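Local coordinates for protein internalin (PDB 4FMZ) that probably takes part in adhesion to or invasion of host cells, as an internalin of Listeria monocytogenes built on a leucine-rich repeat solenoid, at residues L270-S274 against N275-D279. Numbering follows the deposited sequence.
Sequences LNVGS and NQISD. With EDO (1,2-ethanediol), chain H.
Asn275 CG and Ile277 CG1 both lie anti to their own carbonyl carbon, beside the backbone N (chi1 -81° for Asn275), which carries the amide of one and the CD1 of the other back to Val272. Asn275 ND2 donates to Val272 O at 3.0 Å. An N-H...O angle of 176° makes the bond almost straight. Val272 O lies almost in the amide plane of Asn275, yet ND2 stands above the Val272 carbonyl plane, 68° out of it and not on a lone pair. Gly273 O is 3.4 Å from Asn275 ND2 but poorly angled, so Val272 O is the acceptor here. Beside this polar bond, Ile277 CD1 packs on Val272 CB at 3.7 Å, the two side chains crossing at about a right angle in the buried interior. Asn271 OD1 accepts from Gly273 N at 3.1 Å, an Asx turn at the point where the chain leaves the strand. A molecule of 1,2-ethanediol, probably from the crystallisation liquor, bridges Asn271 and Ser274: its O2 donates to Asn271 OD1 at 2.9 Å, and its O1 is 2.8 Å from Ser274 OG, a hydrogen bond in which either could be the donor. Toward the preceding coil Asn275 ND2 also donates to Ile250 O and OD1 accepts from Ile255 N; from the following coil Asn297 ND2 hydrogen-bonds to Val272 O. Asn275 thus occupies the asparagine position of the LxxLxLxxN repeat, with Val272 at the third leucine position. Both amide atoms of Asn275 are engaged, which fixes its flip state and satisfies backbone groups of its own coil and of the coil before, while Val272 and Ile277, both buried, pack together beside this polar bond.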
loop_
_atom_site.group_PDB
_atom_site.type_symbol
_atom_site.label_atom_id
_atom_site.label_comp_id
_atom_site.label_asym_id
_atom_site.label_seq_id
_atom_site.Cartn_x
_atom_site.Cartn_y
_atom_site.Cartn_z
ATOM N N LEU A 270 9.974 6.021 -16.433
ATOM C CA LEU A 270 9.171 5.251 -17.365
ATOM C C LEU A 270 9.703 3.831 -17.429
ATOM O O LEU A 270 10.791 3.615 -17.949
ATOM C CB LEU A 270 9.102 5.885 -18.771
ATOM C CG LEU A 270 8.288 5.109 -19.806
ATOM C CD1 LEU A 270 6.803 4.978 -19.386
ATOM C CD2 LEU A 270 8.389 5.761 -21.177
ATOM N N ASN A 271 8.928 2.867 -16.913
ATOM C CA ASN A 271 9.327 1.467 -16.987
ATOM C C ASN A 271 8.343 0.709 -17.869
ATOM O O ASN A 271 7.222 0.423 -17.453
ATOM C CB ASN A 271 9.452 0.823 -15.585
ATOM C CG ASN A 271 9.925 -0.619 -15.607
ATOM O OD1 ASN A 271 9.991 -1.292 -16.656
ATOM N ND2 ASN A 271 10.248 -1.137 -14.436
ATOM N N VAL A 272 8.794 0.352 -19.085
ATOM C CA VAL A 272 8.013 -0.413 -20.048
ATOM C C VAL A 272 8.826 -1.657 -20.493
ATOM O O VAL A 272 8.632 -2.160 -21.591
ATOM C CB VAL A 272 7.523 0.444 -21.261
ATOM C CG1 VAL A 272 6.378 1.374 -20.865
ATOM C CG2 VAL A 272 8.663 1.234 -21.890
ATOM N N GLY A 273 9.696 -2.151 -19.610
ATOM C CA GLY A 273 10.495 -3.347 -19.855
ATOM C C GLY A 273 9.600 -4.565 -19.997
ATOM O O GLY A 273 8.520 -4.601 -19.403
ATOM N N SER A 274 10.011 -5.558 -20.818
ATOM C CA SER A 274 9.247 -6.802 -21.027
ATOM C C SER A 274 7.845 -6.534 -21.641
ATOM O O SER A 274 6.790 -6.900 -21.097
ATOM C CB SER A 274 9.149 -7.609 -19.724
ATOM O OG SER A 274 10.450 -7.971 -19.291
ATOM N N ASN A 275 7.867 -5.884 -22.797
ATOM C CA ASN A 275 6.687 -5.611 -23.597
ATOM C C ASN A 275 7.023 -5.976 -25.059
ATOM O O ASN A 275 7.929 -6.790 -25.287
ATOM C CB ASN A 275 6.213 -4.166 -23.409
ATOM C CG ASN A 275 5.397 -3.987 -22.149
ATOM O OD1 ASN A 275 4.288 -4.495 -22.047
ATOM N ND2 ASN A 275 5.953 -3.322 -21.135
ATOM N N GLN A 276 6.277 -5.426 -26.030
ATOM C CA GLN A 276 6.477 -5.736 -27.444
ATOM C C GLN A 276 6.655 -4.434 -28.253
ATOM O O GLN A 276 6.226 -4.351 -29.402
ATOM C CB GLN A 276 5.280 -6.580 -27.949
ATOM C CG GLN A 276 5.199 -7.969 -27.310
ATOM C CD GLN A 276 3.879 -8.668 -27.548
ATOM O OE1 GLN A 276 3.495 -8.949 -28.693
ATOM N NE2 GLN A 276 3.169 -9.008 -26.461
ATOM N N ILE A 277 7.321 -3.435 -27.660
ATOM C CA ILE A 277 7.507 -2.114 -28.268
ATOM C C ILE A 277 8.608 -2.121 -29.347
ATOM O O ILE A 277 9.722 -2.569 -29.093
ATOM C CB ILE A 277 7.785 -1.060 -27.164
ATOM C CG1 ILE A 277 6.579 -0.964 -26.192
ATOM C CG2 ILE A 277 8.122 0.319 -27.765
ATOM C CD1 ILE A 277 6.938 -0.722 -24.735
ATOM N N SER A 278 8.301 -1.584 -30.538
ATOM C CA SER A 278 9.292 -1.507 -31.621
ATOM C C SER A 278 9.543 -0.040 -32.033
ATOM O O SER A 278 10.480 0.225 -32.769
ATOM C CB SER A 278 8.863 -2.346 -32.818
ATOM O OG SER A 278 7.573 -1.962 -33.268
ATOM N N ASP A 279 8.719 0.903 -31.556
ATOM C CA ASP A 279 8.901 2.320 -31.884
ATOM C C ASP A 279 8.805 3.189 -30.635
ATOM O O ASP A 279 7.861 3.053 -29.862
ATOM C CB ASP A 279 7.889 2.799 -32.940
ATOM C CG ASP A 279 8.257 4.170 -33.482
ATOM O OD1 ASP A 279 9.100 4.237 -34.410
ATOM O OD2 ASP A 279 7.800 5.175 -32.908
HETATM C C1 EDO H . 10.482 -6.097 -16.460
HETATM O O1 EDO H . 11.463 -6.112 -17.489
HETATM C C2 EDO H . 10.036 -4.642 -16.197
HETATM O O2 EDO H . 11.195 -3.833 -16.141
#